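Local coordinates for protein ditrans,polycis-undecaprenyl-diphosphate synthase ((2E,6E)-farnesyl-diphosphate specific) (Acinetobacter baumannii, PDB 6ACS) that probably condenses isopentenyl diphosphate units sequentially onto farnesyl diphosphate to make undecaprenyl diphosphate, the lipid carrier precursor for bacterial cell wall synthesis, at residues His12-Met17 / Asp182-Thr187. Sequence-based numbering, arbitrary orientation.
Sequences HVAIIM and DLLIRT
Ile-16 and Arg-186 make the side-chain contact at the C-terminal end of this strand pair: Ile-16 CB lies 3.9 Å from Arg-186 CG, and the CG2 methyl rests over one face of the guanidinium, toward its rim. Arg-186 CG stands anti to the backbone N (chi1 177°) and the chain continues extended to NE, which carries it across Ile-16 and brings the guanidinium under CG2. Ile-16 also turns its CD1 to Leu-184 CD2, 4.1 Å away, and Ala-14 CB packs on Leu-184 CG, so these four residues share one sheet face. On the other face Val-13 CG1 approaches Ile-185 CD1 at 4.2 Å.

The pair lies inside the six-stranded parallel sheet of the cis-prenyltransferase fold, between strands 56-61 and 205-208, with helix 218-235 packed on Leu-183 and Ile-185. Between the two side-chain layers the backbones pair in parallel, their axes 15° apart in direction. Ala-14 N donates to Leu-183 O at 2.8 Å and Ile-16 N to Ile-185 O, while Ala-14 O accepts from Ile-185 N and Ile-16 O from Thr-187 N. At the N-terminal end of the pair, His-12 O takes two donors, Asp-182 N at 2.9 Å and Leu-183 N at 3.2 Å; His-12 N reaches Asp-182 OD2 only weakly, that carboxylate being held by Gln-241 NE2 and Gln-11 N.

At the C-terminal strand ends Arg-186, like Ser-194 predicted to bind substrate, joins Asp-18, a predicted magnesium ligand, by an NH2 salt bridge and Ser-194 OG through NH1, with Phe-62 in cation-pi contact.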
# COMPACT_ATOMS: atom_id res chain seq x y z
N HIS B 12 6.24 -13.04 -6.52
CA HIS B 12 4.83 -12.72 -6.72
C HIS B 12 4.75 -11.39 -7.46
O HIS B 12 5.24 -10.36 -6.98
CB HIS B 12 4.11 -12.69 -5.37
CG HIS B 12 2.62 -12.53 -5.46
ND1 HIS B 12 1.81 -12.63 -4.34
CD2 HIS B 12 1.79 -12.24 -6.50
CE1 HIS B 12 0.55 -12.43 -4.69
NE2 HIS B 12 0.51 -12.18 -5.99
N VAL B 13 4.19 -11.46 -8.67
CA VAL B 13 3.98 -10.30 -9.52
C VAL B 13 2.50 -9.98 -9.53
O VAL B 13 1.66 -10.88 -9.66
CB VAL B 13 4.46 -10.57 -10.96
CG1 VAL B 13 4.14 -9.36 -11.85
CG2 VAL B 13 5.94 -10.87 -10.96
N ALA B 14 2.17 -8.69 -9.41
CA ALA B 14 0.80 -8.23 -9.52
C ALA B 14 0.73 -7.23 -10.66
O ALA B 14 1.67 -6.47 -10.86
CB ALA B 14 0.31 -7.58 -8.22
N ILE B 15 -0.39 -7.22 -11.39
CA ILE B 15 -0.54 -6.31 -12.53
C ILE B 15 -1.90 -5.62 -12.48
O ILE B 15 -2.94 -6.29 -12.40
CB ILE B 15 -0.39 -7.05 -13.87
CG1 ILE B 15 0.90 -7.85 -13.90
CG2 ILE B 15 -0.42 -6.03 -15.02
CD1 ILE B 15 1.13 -8.60 -15.24
N ILE B 16 -1.88 -4.30 -12.57
CA ILE B 16 -3.08 -3.50 -12.82
C ILE B 16 -3.12 -3.26 -14.32
O ILE B 16 -2.29 -2.52 -14.86
CB ILE B 16 -3.03 -2.17 -12.06
CG1 ILE B 16 -2.98 -2.45 -10.56
CG2 ILE B 16 -4.24 -1.30 -12.40
CD1 ILE B 16 -2.79 -1.16 -9.76
N MET B 17 -4.06 -3.92 -14.98
CA MET B 17 -4.20 -3.91 -16.43
C MET B 17 -5.10 -2.72 -16.76
O MET B 17 -6.32 -2.79 -16.60
CB MET B 17 -4.80 -5.23 -16.90
CG MET B 17 -4.04 -6.47 -16.42
SD MET B 17 -4.83 -8.04 -16.88
CE MET B 17 -6.31 -8.01 -15.88
N ASP B 182 6.02 -8.89 -4.59
CA ASP B 182 7.35 -8.31 -4.75
C ASP B 182 7.39 -7.24 -5.81
O ASP B 182 8.21 -6.30 -5.72
CB ASP B 182 8.35 -9.38 -5.19
CG ASP B 182 8.54 -10.45 -4.18
OD1 ASP B 182 8.73 -10.12 -2.99
OD2 ASP B 182 8.52 -11.61 -4.59
N LEU B 183 6.58 -7.41 -6.85
CA LEU B 183 6.59 -6.46 -7.96
C LEU B 183 5.16 -6.19 -8.37
O LEU B 183 4.42 -7.13 -8.68
CB LEU B 183 7.36 -7.03 -9.15
CG LEU B 183 7.26 -6.23 -10.45
CD1 LEU B 183 7.89 -4.83 -10.31
CD2 LEU B 183 7.97 -7.01 -11.57
N LEU B 184 4.77 -4.91 -8.41
CA LEU B 184 3.44 -4.54 -8.89
C LEU B 184 3.63 -3.64 -10.10
O LEU B 184 4.27 -2.59 -9.99
CB LEU B 184 2.63 -3.84 -7.79
CG LEU B 184 1.18 -3.47 -8.11
CD1 LEU B 184 0.39 -3.37 -6.80
CD2 LEU B 184 1.09 -2.17 -8.89
N ILE B 185 3.04 -4.03 -11.23
CA ILE B 185 3.11 -3.29 -12.48
C ILE B 185 1.78 -2.60 -12.70
O ILE B 185 0.73 -3.24 -12.61
CB ILE B 185 3.39 -4.24 -13.66
CG1 ILE B 185 4.77 -4.85 -13.52
CG2 ILE B 185 3.20 -3.54 -15.02
CD1 ILE B 185 4.94 -6.09 -14.40
N ARG B 186 1.82 -1.32 -13.05
CA ARG B 186 0.60 -0.65 -13.49
C ARG B 186 0.83 -0.04 -14.86
O ARG B 186 1.69 0.82 -15.03
CB ARG B 186 0.15 0.43 -12.53
CG ARG B 186 -1.06 1.07 -13.14
CD ARG B 186 -1.74 1.99 -12.26
NE ARG B 186 -2.90 2.52 -12.98
CZ ARG B 186 -3.95 3.02 -12.36
NH1 ARG B 186 -3.98 3.04 -11.05
NH2 ARG B 186 -4.97 3.52 -13.06
N THR B 187 0.01 -0.46 -15.83
CA THR B 187 0.04 0.09 -17.17
C THR B 187 -0.94 1.26 -17.27
O THR B 187 -1.68 1.56 -16.33
CB THR B 187 -0.30 -1.01 -18.20
OG1 THR B 187 -1.65 -1.46 -18.00
CG2 THR B 187 0.64 -2.19 -18.01